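Local coordinates for profilin-1A (Acanthamoeba castellanii, PDB 1ACF), which binds monomeric actin and shapes the cytoskeleton, promoting actin polymerization at low concentration and preventing it at high concentration, and also binds the phosphoinositide PIP2, at residues Leu45-Phe49 with Asp73-Ile77; Phe35-Gln41 with Asp61-Val65. All coordinates share one frame; numbering follows the deposited sequence.

Contact 1 (Leu45-Phe49 with Asp73-Ile77) and contact 2 (Phe35-Gln41 with Asp61-Val65) use the two ends of one helix, 39-50, and reach the same antiparallel sheet. Their centres lie about 15 Å apart. Contact 2 sits where the helix starts and meets strand 60-62, the edge of the sheet; contact 1 sits near the end of the helix and meets the start of strand 76-81, two strands further in. The segments alternate along the chain. The side chain of Arg75 in contact 1 is about 6 Å from that of Lys115, an actin-binding site; contact 2 begins at Phe35, the last residue of the predicted actin-binding region.

Contact 1. Residues Leu45-Phe49 with Asp73-Ile77; sequences LAGAF and DDRSI
Asp73, whose backbone carbonyl approaches the Phe49 ring obliquely, has its carboxylate turned back into its own loop, where OD1 is gripped by two backbone amides. Arg75 N reaches Asp73 OD1 at 2.9 Å on the anti lone pair, while Ser76 N, at 2.8 Å from the same OD1, comes from above the carboxylate plane, 41° out of it. Such an Asx turn, extended to the third residue, is consistent with a fixed path into strand 76-81; the carbonyls of 73-75 all approach the ring obliquely. The nearest of these is Arg75 O, 3.3 Å from Phe49 CE1. Ser76 N lies at the ring edge, near its plane.

Ile77 supplies the apolar half of the contact. With CG1 anti to the carbonyl carbon (chi1 -71°) and the chain extended beyond it, Ile77 CD1 is carried over the ring: it stands 3.9 Å from the Phe49 centroid and only 5° off the ring normal, a well-centred CH-pi contact. Ile77 CD1 also packs 3.8 Å from Ala48 CB, and Leu45 CD1 approaches Ile77 CD1 at 4.1 Å, so three helix residues touch the one methyl. Water 1 lies between the backbones, 2.7 Å from Ala48 O, with a weak hydrogen bond to Asp73 O possible; it has too few protons for every acceptor in reach.

Beyond the loop, Arg75 forms salt bridges to Asp118 and Glu114 of helix 106-121, and Ser76 OG bonds to Glu114; Phe49 continues onto Thr88 and Ile95 of the sheet. The arrangement is characteristic of the profilin fold: a helix laid against a central antiparallel sheet by aromatic and aliphatic side chains, here beside the tight turn linking strands 65-72 and 76-81, with the C-terminal helix anchored to that same turn.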
ATOM      1  N   LEU A  45       9.701   1.702   1.696  1.00 15.40           N
ATOM      2  CA  LEU A  45       8.406   1.624   2.349  1.00 15.63           C
ATOM      3  C   LEU A  45       8.572   0.844   3.663  1.00 16.36           C
ATOM      4  O   LEU A  45       8.274   1.428   4.701  1.00 16.40           O
ATOM      5  CB  LEU A  45       7.385   0.859   1.473  1.00 14.32           C
ATOM      6  CG  LEU A  45       5.931   0.950   1.899  1.00 10.53           C
ATOM      7  CD1 LEU A  45       5.565   2.337   2.372  1.00  8.49           C
ATOM      8  CD2 LEU A  45       5.082   0.535   0.696  1.00 13.97           C
ATOM      9  N   ALA A  46       9.063  -0.370   3.409  1.00 16.59           N
ATOM     10  CA  ALA A  46       9.277  -1.318   4.554  1.00 15.95           C
ATOM     11  C   ALA A  46      10.007  -0.598   5.675  1.00 14.52           C
ATOM     12  O   ALA A  46       9.534  -0.471   6.825  1.00 16.28           O
ATOM     13  CB  ALA A  46       9.923  -2.562   3.982  1.00 15.44           C
ATOM     14  N   GLY A  47      11.153  -0.041   5.327  1.00 12.33           N
ATOM     15  CA  GLY A  47      12.045   0.693   6.184  1.00 11.01           C
ATOM     16  C   GLY A  47      11.331   1.742   7.024  1.00 10.57           C
ATOM     17  O   GLY A  47      11.580   1.904   8.239  1.00  9.35           O
ATOM     18  N   ALA A  48      10.449   2.453   6.361  1.00 11.35           N
ATOM     19  CA  ALA A  48       9.685   3.539   7.011  1.00 11.26           C
ATOM     20  C   ALA A  48       8.718   2.969   8.051  1.00 10.83           C
ATOM     21  O   ALA A  48       8.325   3.708   8.981  1.00  8.05           O
ATOM     22  CB  ALA A  48       9.025   4.407   5.953  1.00  6.23           C
ATOM     23  N   PHE A  49       8.330   1.709   7.863  1.00 11.38           N
ATOM     24  CA  PHE A  49       7.397   1.143   8.892  1.00 12.95           C
ATOM     25  C   PHE A  49       8.190   1.121  10.232  1.00 15.94           C
ATOM     26  O   PHE A  49       7.586   1.375  11.295  1.00 14.78           O
ATOM     27  CB  PHE A  49       6.723  -0.125   8.501  1.00  9.98           C
ATOM     28  CG  PHE A  49       5.487   0.057   7.643  1.00  8.25           C
ATOM     29  CD1 PHE A  49       4.321   0.580   8.173  1.00  6.69           C
ATOM     30  CD2 PHE A  49       5.544  -0.288   6.291  1.00  8.39           C
ATOM     31  CE1 PHE A  49       3.194   0.739   7.382  1.00  8.07           C
ATOM     32  CE2 PHE A  49       4.388  -0.163   5.494  1.00  7.67           C
ATOM     33  CZ  PHE A  49       3.228   0.343   6.038  1.00  5.10           C
ATOM     34  N   ASP A  73       2.933   5.401  10.911  1.00 12.13           N
ATOM     35  CA  ASP A  73       3.037   4.619  12.167  1.00 11.49           C
ATOM     36  C   ASP A  73       3.609   3.242  11.837  1.00 10.61           C
ATOM     37  O   ASP A  73       4.149   3.051  10.721  1.00 12.19           O
ATOM     38  CB  ASP A  73       1.778   4.672  12.969  1.00  8.34           C
ATOM     39  CG  ASP A  73       0.496   4.169  12.431  1.00  9.40           C
ATOM     40  OD1 ASP A  73       0.388   3.012  12.009  1.00  9.56           O
ATOM     41  OD2 ASP A  73      -0.542   4.855  12.503  1.00 17.65           O
ATOM     42  N   ASP A  74       3.468   2.346  12.753  1.00 13.13           N
ATOM     43  CA  ASP A  74       3.975   0.961  12.710  1.00 13.79           C
ATOM     44  C   ASP A  74       3.078   0.043  11.901  1.00 11.22           C
ATOM     45  O   ASP A  74       3.524  -1.012  11.445  1.00  9.16           O
ATOM     46  CB  ASP A  74       4.180   0.422  14.147  1.00 20.39           C
ATOM     47  CG  ASP A  74       5.067   1.365  14.949  1.00 26.84           C
ATOM     48  OD1 ASP A  74       6.170   1.705  14.446  1.00 29.44           O
ATOM     49  OD2 ASP A  74       4.650   1.797  16.027  1.00 31.42           O
ATOM     50  N   ARG A  75       1.838   0.549  11.732  1.00 10.26           N
ATOM     51  CA  ARG A  75       0.914  -0.279  10.927  1.00 14.04           C
ATOM     52  C   ARG A  75       0.500   0.369   9.615  1.00 10.93           C
ATOM     53  O   ARG A  75       0.368  -0.337   8.609  1.00  9.96           O
ATOM     54  CB  ARG A  75      -0.309  -0.728  11.749  1.00 14.69           C
ATOM     55  CG  ARG A  75      -1.324  -1.584  10.917  1.00 12.29           C
ATOM     56  CD  ARG A  75      -2.676  -1.255  11.362  1.00  7.87           C
ATOM     57  NE  ARG A  75      -3.776  -1.852  10.789  1.00 14.51           N
ATOM     58  CZ  ARG A  75      -4.490  -2.958  10.818  1.00 18.37           C
ATOM     59  NH1 ARG A  75      -4.235  -4.000  11.599  1.00 15.14           N
ATOM     60  NH2 ARG A  75      -5.603  -3.054  10.051  1.00 16.85           N
ATOM     61  N   SER A  76       0.335   1.676   9.582  1.00 10.58           N
ATOM     62  CA  SER A  76      -0.174   2.395   8.419  1.00  8.13           C
ATOM     63  C   SER A  76       0.552   3.619   7.954  1.00  9.47           C
ATOM     64  O   SER A  76       0.619   4.537   8.789  1.00  9.58           O
ATOM     65  CB  SER A  76      -1.560   2.955   8.881  1.00  4.35           C
ATOM     66  OG  SER A  76      -2.446   1.843   8.966  1.00  5.74           O
ATOM     67  N   ILE A  77       0.882   3.639   6.671  1.00 10.14           N
ATOM     68  CA  ILE A  77       1.459   4.795   5.995  1.00 11.84           C
ATOM     69  C   ILE A  77       0.510   5.219   4.833  1.00 12.17           C
ATOM     70  O   ILE A  77       0.263   4.480   3.855  1.00 10.74           O
ATOM     71  CB  ILE A  77       2.898   4.602   5.446  1.00 13.35           C
ATOM     72  CG1 ILE A  77       3.928   4.541   6.618  1.00 10.90           C
ATOM     73  CG2 ILE A  77       3.282   5.808   4.457  1.00 11.75           C
ATOM     74  CD1 ILE A  77       5.279   3.881   6.139  1.00 10.23           C
TER
HETATM   75  O   HOH W   1       6.743   4.679  10.948  1.00 23.63           O

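Contact 2. Residues Phe35-Gln41 with Asp61-Val65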
ATOM      1  N   PHE A  35       0.865  -2.186 -12.596  1.00 11.23           N
ATOM      2  CA  PHE A  35       1.325  -1.437 -11.389  1.00  9.19           C
ATOM      3  C   PHE A  35       2.723  -1.946 -10.993  1.00  7.92           C
ATOM      4  O   PHE A  35       2.958  -3.142 -10.839  1.00  6.63           O
ATOM      5  CB  PHE A  35       0.312  -1.464 -10.302  1.00  9.08           C
ATOM      6  CG  PHE A  35       0.692  -0.773  -9.024  1.00  9.52           C
ATOM      7  CD1 PHE A  35       1.118   0.558  -9.044  1.00  9.77           C
ATOM      8  CD2 PHE A  35       0.668  -1.437  -7.804  1.00  9.71           C
ATOM      9  CE1 PHE A  35       1.402   1.261  -7.897  1.00  8.93           C
ATOM     10  CE2 PHE A  35       0.924  -0.745  -6.598  1.00 12.36           C
ATOM     11  CZ  PHE A  35       1.265   0.628  -6.661  1.00 11.22           C
ATOM     12  N   ALA A  36       3.729  -1.079 -10.872  1.00  9.89           N
ATOM     13  CA  ALA A  36       5.059  -1.497 -10.508  1.00 14.68           C
ATOM     14  C   ALA A  36       5.761  -0.749  -9.374  1.00 13.78           C
ATOM     15  O   ALA A  36       6.223   0.391  -9.536  1.00 18.29           O
ATOM     16  CB  ALA A  36       5.997  -1.594 -11.729  1.00 11.75           C
ATOM     17  N   VAL A  37       5.882  -1.402  -8.252  1.00 16.63           N
ATOM     18  CA  VAL A  37       6.592  -0.907  -7.057  1.00 17.84           C
ATOM     19  C   VAL A  37       8.021  -1.484  -7.194  1.00 17.39           C
ATOM     20  O   VAL A  37       8.211  -2.705  -7.285  1.00 21.07           O
ATOM     21  CB  VAL A  37       5.982  -1.256  -5.714  1.00 15.74           C
ATOM     22  CG1 VAL A  37       6.958  -0.927  -4.587  1.00 15.74           C
ATOM     23  CG2 VAL A  37       4.658  -0.567  -5.457  1.00 18.83           C
ATOM     24  N   THR A  38       8.989  -0.596  -7.316  1.00 16.85           N
ATOM     25  CA  THR A  38      10.352  -1.184  -7.499  1.00 19.14           C
ATOM     26  C   THR A  38      10.881  -1.657  -6.166  1.00 19.53           C
ATOM     27  O   THR A  38      10.322  -1.313  -5.076  1.00 19.15           O
ATOM     28  CB  THR A  38      11.233  -0.215  -8.363  1.00 17.70           C
ATOM     29  OG1 THR A  38      11.597   0.927  -7.552  1.00 19.28           O
ATOM     30  CG2 THR A  38      10.377   0.264  -9.572  1.00 19.81           C
ATOM     31  N   PRO A  39      11.940  -2.455  -6.284  1.00 16.76           N
ATOM     32  CA  PRO A  39      12.626  -3.004  -5.107  1.00 17.54           C
ATOM     33  C   PRO A  39      12.975  -1.844  -4.171  1.00 17.62           C
ATOM     34  O   PRO A  39      12.642  -1.803  -2.979  1.00 17.25           O
ATOM     35  CB  PRO A  39      13.919  -3.585  -5.686  1.00 18.05           C
ATOM     36  CG  PRO A  39      13.518  -3.987  -7.088  1.00 18.62           C
ATOM     37  CD  PRO A  39      12.604  -2.837  -7.520  1.00 18.61           C
ATOM     38  N   ALA A  40      13.718  -0.976  -4.833  1.00 14.93           N
ATOM     39  CA  ALA A  40      14.179   0.262  -4.244  1.00 17.05           C
ATOM     40  C   ALA A  40      13.015   0.984  -3.565  1.00 17.07           C
ATOM     41  O   ALA A  40      13.186   1.345  -2.382  1.00 16.14           O
ATOM     42  CB  ALA A  40      14.839   1.092  -5.343  1.00 19.06           C
ATOM     43  N   GLN A  41      11.903   1.160  -4.261  1.00 16.05           N
ATOM     44  CA  GLN A  41      10.735   1.825  -3.713  1.00 16.15           C
ATOM     45  C   GLN A  41      10.145   1.020  -2.536  1.00 16.04           C
ATOM     46  O   GLN A  41       9.699   1.675  -1.601  1.00 14.62           O
ATOM     47  CB  GLN A  41       9.569   1.988  -4.695  1.00 17.36           C
ATOM     48  CG  GLN A  41       9.768   3.191  -5.602  1.00 18.17           C
ATOM     49  CD  GLN A  41       8.896   3.108  -6.832  1.00 17.20           C
ATOM     50  OE1 GLN A  41       8.819   4.066  -7.622  1.00 20.71           O
ATOM     51  NE2 GLN A  41       8.275   1.950  -6.964  1.00 10.81           N
ATOM     52  N   ASP A  61       7.945   7.486  -3.020  1.00 10.85           N
ATOM     53  CA  ASP A  61       7.703   7.051  -4.372  1.00 15.03           C
ATOM     54  C   ASP A  61       7.112   5.655  -4.541  1.00 12.12           C
ATOM     55  O   ASP A  61       7.701   4.658  -4.149  1.00 13.04           O
ATOM     56  CB  ASP A  61       9.028   7.107  -5.199  1.00 16.71           C
ATOM     57  CG  ASP A  61       9.475   8.538  -5.456  1.00 22.10           C
ATOM     58  OD1 ASP A  61       8.856   9.519  -5.006  1.00 18.96           O
ATOM     59  OD2 ASP A  61      10.543   8.627  -6.115  1.00 22.09           O
ATOM     60  N   LEU A  62       6.023   5.614  -5.271  1.00 12.30           N
ATOM     61  CA  LEU A  62       5.409   4.322  -5.662  1.00 17.17           C
ATOM     62  C   LEU A  62       5.125   4.437  -7.182  1.00 17.79           C
ATOM     63  O   LEU A  62       4.407   5.332  -7.619  1.00 17.95           O
ATOM     64  CB  LEU A  62       4.277   3.890  -4.771  1.00 21.81           C
ATOM     65  CG  LEU A  62       4.473   3.092  -3.488  1.00 25.84           C
ATOM     66  CD1 LEU A  62       5.753   2.247  -3.493  1.00 21.08           C
ATOM     67  CD2 LEU A  62       4.438   3.973  -2.238  1.00 26.73           C
ATOM     68  N   ALA A  63       5.760   3.572  -7.956  1.00 18.43           N
ATOM     69  CA  ALA A  63       5.619   3.456  -9.391  1.00 20.01           C
ATOM     70  C   ALA A  63       5.489   4.807 -10.073  1.00 21.23           C
ATOM     71  O   ALA A  63       4.433   5.114 -10.677  1.00 24.01           O
ATOM     72  CB  ALA A  63       4.388   2.567  -9.687  1.00 16.28           C
ATOM     73  N   GLY A  64       6.506   5.656  -9.956  1.00 21.59           N
ATOM     74  CA  GLY A  64       6.447   6.965 -10.617  1.00 19.72           C
ATOM     75  C   GLY A  64       5.651   8.076 -10.007  1.00 19.49           C
ATOM     76  O   GLY A  64       5.736   9.239 -10.508  1.00 21.45           O
ATOM     77  N   VAL A  65       4.871   7.837  -8.952  1.00 13.89           N
ATOM     78  CA  VAL A  65       4.168   8.943  -8.334  1.00 12.49           C
ATOM     79  C   VAL A  65       4.828   9.288  -7.006  1.00 13.26           C
ATOM     80  O   VAL A  65       5.060   8.380  -6.166  1.00 18.46           O
ATOM     81  CB  VAL A  65       2.680   8.646  -8.143  1.00 12.42           C
ATOM     82  CG1 VAL A  65       1.973   9.887  -7.647  1.00  7.45           C
ATOM     83  CG2 VAL A  65       2.041   7.991  -9.331  1.00 12.02           C
TER
HETATM   84  O   HOH W   2       8.873   4.158  -1.291  1.00 11.02           O
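Val37 and Leu62 make the main apolar side-chain contact: Leu62 CD1 touches both valine methyls, 3.6 Å from Val37 CG1 and 3.6 Å from Val37 CG2, so it fills the fork between the two branches. Leu62 CD1 also lies 4.0 Å from Gln41 CB. Next to it the aliphatic part of Gln41 passes the Asp61 carbonyl, with Gln41 CB 3.3 Å from Asp61 O; its chain is extended beyond CG, which brings the end of the side chain close to the Ala63 backbone. Further along, Ala63 CB meets the Phe35 ring obliquely, 3.7 Å from Phe35 CE1.

Outside this shell, a turn and a helix cap position these groups. Leu62-Val65 is a type I' beta turn, closed by Val65 N to Leu62 O at 2.9 Å; it places Ala63 and Gly64 at positive phi and presents the Ala63 methyl to Phe35. Thr38, at the N-cap of the helix, accepts a weak bond from Gln41 N through OG1. Water 2 ties the backbones together, donating to Gln41 O at 2.6 Å and to Asp61 O.

Asp61 OD1 turns to His66 ND1 across the same hairpin, and Phe35 continues onto Gln18 and Ala20 of strand 18-23. Through Val37 and Phe35 the connection from strand 28-31, one edge of the sheet, into helix 39-50 packs against the hairpin of strands 60-62 and 65-72 at the other.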